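Inactive dihydropteroate synthase 2 (Mycobacterium tuberculosis, PDB 2VP8) probably lacks dihydropteroate synthase activity despite its family membership and probably plays no part in folate metabolism, though it probably can bind the inhibitor dapsone. Local coordinates at residues 42-47 against 292-297. Sequence-based numbering, arbitrary orientation.
Sequences ALIMAI and AATRRV
The guanidinium group of Arg295 is gripped by two partners, its NE in a salt bridge with Glu299 one turn further along the helix and its NH1 in a hydrogen bond to the carbonyl oxygen of Asp77, while the aliphatic root of the same side chain meets Ile44. Ile44 CD1 ends 3.5 Å from Arg295 CB and 3.6 Å from Arg295 CA, and CG of the arginine lies a little farther off. Reaching this far suits isoleucine: CG1 stands anti to the carbonyl carbon (chi1 -55°) and the chain runs on extended, carrying its methyl from the strand to the helix surface. Lower on the same branch, Ile44 CG1 lies 4.4 Å from Thr294 CG2. Threonine fits here because its two branches divide the work: the methyl faces the apolar interior, while OG1 is hydrogen-bonded to the carbonyl oxygen of Glu290, four residues earlier and just before the helix begins. Val288, Val291 and Leu298 also pack against Ile44. Strand 43-49 and helix 291-306 are the first strand and last helix of the TIM barrel. No hydrogen bond links the two segments, so barrel wall and outer helix meet here through apolar contact, with the arginine's charge directed away from Ile44.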
ATOM      1  N   ALA B  42      -1.548  -4.986  12.531  1.00 31.87           N
ATOM      2  CA  ALA B  42      -0.419  -5.879  12.356  1.00 31.47           C
ATOM      3  C   ALA B  42       0.770  -5.376  13.185  1.00 31.63           C
ATOM      4  O   ALA B  42       0.873  -4.179  13.489  1.00 31.68           O
ATOM      5  CB  ALA B  42      -0.056  -5.972  10.897  1.00 31.06           C
ATOM      6  N   LEU B  43       1.661  -6.289  13.548  1.00 31.72           N
ATOM      7  CA  LEU B  43       2.731  -5.969  14.472  1.00 32.41           C
ATOM      8  C   LEU B  43       4.001  -5.573  13.776  1.00 33.15           C
ATOM      9  O   LEU B  43       4.219  -5.933  12.620  1.00 33.62           O
ATOM     10  CB  LEU B  43       3.024  -7.154  15.387  1.00 32.51           C
ATOM     11  CG  LEU B  43       1.813  -7.842  16.004  1.00 31.88           C
ATOM     12  CD1 LEU B  43       2.278  -9.083  16.759  1.00 30.98           C
ATOM     13  CD2 LEU B  43       1.047  -6.858  16.882  1.00 30.07           C
ATOM     14  N   ILE B  44       4.842  -4.843  14.505  1.00 34.12           N
ATOM     15  CA  ILE B  44       6.122  -4.349  14.008  1.00 34.89           C
ATOM     16  C   ILE B  44       7.287  -4.953  14.791  1.00 35.34           C
ATOM     17  O   ILE B  44       7.339  -4.855  16.024  1.00 35.82           O
ATOM     18  CB  ILE B  44       6.210  -2.823  14.141  1.00 35.01           C
ATOM     19  CG1 ILE B  44       5.025  -2.144  13.439  1.00 35.12           C
ATOM     20  CG2 ILE B  44       7.561  -2.316  13.602  1.00 35.58           C
ATOM     21  CD1 ILE B  44       4.799  -0.707  13.875  1.00 33.76           C
ATOM     22  N   MET B  45       8.213  -5.577  14.066  1.00 35.75           N
ATOM     23  CA  MET B  45       9.479  -6.046  14.617  1.00 36.06           C
ATOM     24  C   MET B  45      10.571  -5.043  14.229  1.00 36.72           C
ATOM     25  O   MET B  45      10.858  -4.845  13.052  1.00 36.44           O
ATOM     26  CB  MET B  45       9.796  -7.442  14.090  1.00 35.85           C
ATOM     27  CG  MET B  45      11.136  -7.986  14.502  1.00 36.08           C
ATOM     28  SD  MET B  45      11.554  -9.536  13.663  1.00 35.93           S
ATOM     29  CE  MET B  45      10.952 -10.719  14.863  1.00 34.17           C
ATOM     30  N   ALA B  46      11.154  -4.392  15.230  1.00 37.44           N
ATOM     31  CA  ALA B  46      12.155  -3.360  15.014  1.00 37.77           C
ATOM     32  C   ALA B  46      13.559  -3.951  15.060  1.00 38.43           C
ATOM     33  O   ALA B  46      13.953  -4.545  16.062  1.00 38.72           O
ATOM     34  CB  ALA B  46      12.005  -2.299  16.058  1.00 37.54           C
ATOM     35  N   ILE B  47      14.305  -3.792  13.970  1.00 38.98           N
ATOM     36  CA  ILE B  47      15.681  -4.265  13.892  1.00 39.44           C
ATOM     37  C   ILE B  47      16.615  -3.334  14.667  1.00 40.29           C
ATOM     38  O   ILE B  47      16.740  -2.156  14.344  1.00 40.13           O
ATOM     39  CB  ILE B  47      16.164  -4.358  12.420  1.00 39.47           C
ATOM     40  CG1 ILE B  47      15.285  -5.319  11.620  1.00 39.16           C
ATOM     41  CG2 ILE B  47      17.636  -4.772  12.351  1.00 38.99           C
ATOM     42  CD1 ILE B  47      15.528  -5.292  10.128  1.00 38.99           C
ATOM     43  N   ALA B 292       8.136   3.991  12.705  1.00 38.24           N
ATOM     44  CA  ALA B 292       7.034   4.943  12.550  1.00 37.85           C
ATOM     45  C   ALA B 292       6.319   4.913  11.176  1.00 37.83           C
ATOM     46  O   ALA B 292       5.087   4.906  11.122  1.00 38.00           O
ATOM     47  CB  ALA B 292       7.492   6.349  12.903  1.00 37.47           C
ATOM     48  N   ALA B 293       7.079   4.898  10.079  1.00 37.48           N
ATOM     49  CA  ALA B 293       6.483   4.905   8.739  1.00 37.28           C
ATOM     50  C   ALA B 293       5.629   3.666   8.561  1.00 37.28           C
ATOM     51  O   ALA B 293       4.525   3.721   8.016  1.00 36.91           O
ATOM     52  CB  ALA B 293       7.547   4.978   7.655  1.00 36.98           C
ATOM     53  N   THR B 294       6.147   2.546   9.051  1.00 37.55           N
ATOM     54  CA  THR B 294       5.434   1.282   8.972  1.00 37.70           C
ATOM     55  C   THR B 294       4.205   1.323   9.867  1.00 37.66           C
ATOM     56  O   THR B 294       3.115   0.919   9.445  1.00 37.96           O
ATOM     57  CB  THR B 294       6.347   0.111   9.332  1.00 37.72           C
ATOM     58  OG1 THR B 294       7.472   0.119   8.443  1.00 38.44           O
ATOM     59  CG2 THR B 294       5.610  -1.210   9.197  1.00 37.93           C
ATOM     60  N   ARG B 295       4.356   1.850  11.081  1.00 37.39           N
ATOM     61  CA  ARG B 295       3.221   1.901  11.983  1.00 37.28           C
ATOM     62  C   ARG B 295       2.058   2.642  11.335  1.00 37.66           C
ATOM     63  O   ARG B 295       0.917   2.169  11.380  1.00 37.70           O
ATOM     64  CB  ARG B 295       3.573   2.540  13.314  1.00 37.11           C
ATOM     65  CG  ARG B 295       2.475   2.327  14.348  1.00 36.40           C
ATOM     66  CD  ARG B 295       2.584   3.275  15.496  1.00 33.78           C
ATOM     67  NE  ARG B 295       2.357   4.652  15.083  1.00 33.84           N
ATOM     68  CZ  ARG B 295       3.307   5.578  14.998  1.00 33.63           C
ATOM     69  NH1 ARG B 295       4.569   5.272  15.298  1.00 33.42           N
ATOM     70  NH2 ARG B 295       2.988   6.811  14.616  1.00 32.12           N
ATOM     71  N   ARG B 296       2.362   3.782  10.711  1.00 37.60           N
ATOM     72  CA  ARG B 296       1.342   4.619  10.088  1.00 37.74           C
ATOM     73  C   ARG B 296       0.636   3.936   8.913  1.00 38.00           C
ATOM     74  O   ARG B 296      -0.548   4.162   8.684  1.00 38.09           O
ATOM     75  CB  ARG B 296       1.916   5.980   9.710  1.00 37.46           C
ATOM     76  CG  ARG B 296       2.166   6.845  10.939  1.00 38.39           C
ATOM     77  CD  ARG B 296       2.467   8.283  10.597  1.00 40.00           C
ATOM     78  NE  ARG B 296       3.769   8.401   9.953  1.00 41.81           N
ATOM     79  CZ  ARG B 296       4.893   8.765  10.567  1.00 42.82           C
ATOM     80  NH1 ARG B 296       4.895   9.089  11.862  1.00 42.17           N
ATOM     81  NH2 ARG B 296       6.021   8.819   9.864  1.00 42.91           N
ATOM     82  N   VAL B 297       1.363   3.098   8.180  1.00 38.47           N
ATOM     83  CA  VAL B 297       0.777   2.334   7.082  1.00 38.78           C
ATOM     84  C   VAL B 297      -0.196   1.290   7.635  1.00 39.10           C
ATOM     85  O   VAL B 297      -1.354   1.239   7.229  1.00 39.62           O
ATOM     86  CB  VAL B 297       1.864   1.664   6.212  1.00 38.81           C
ATOM     87  CG1 VAL B 297       1.265   0.571   5.344  1.00 38.26           C
ATOM     88  CG2 VAL B 297       2.574   2.711   5.353  1.00 38.25           C
TER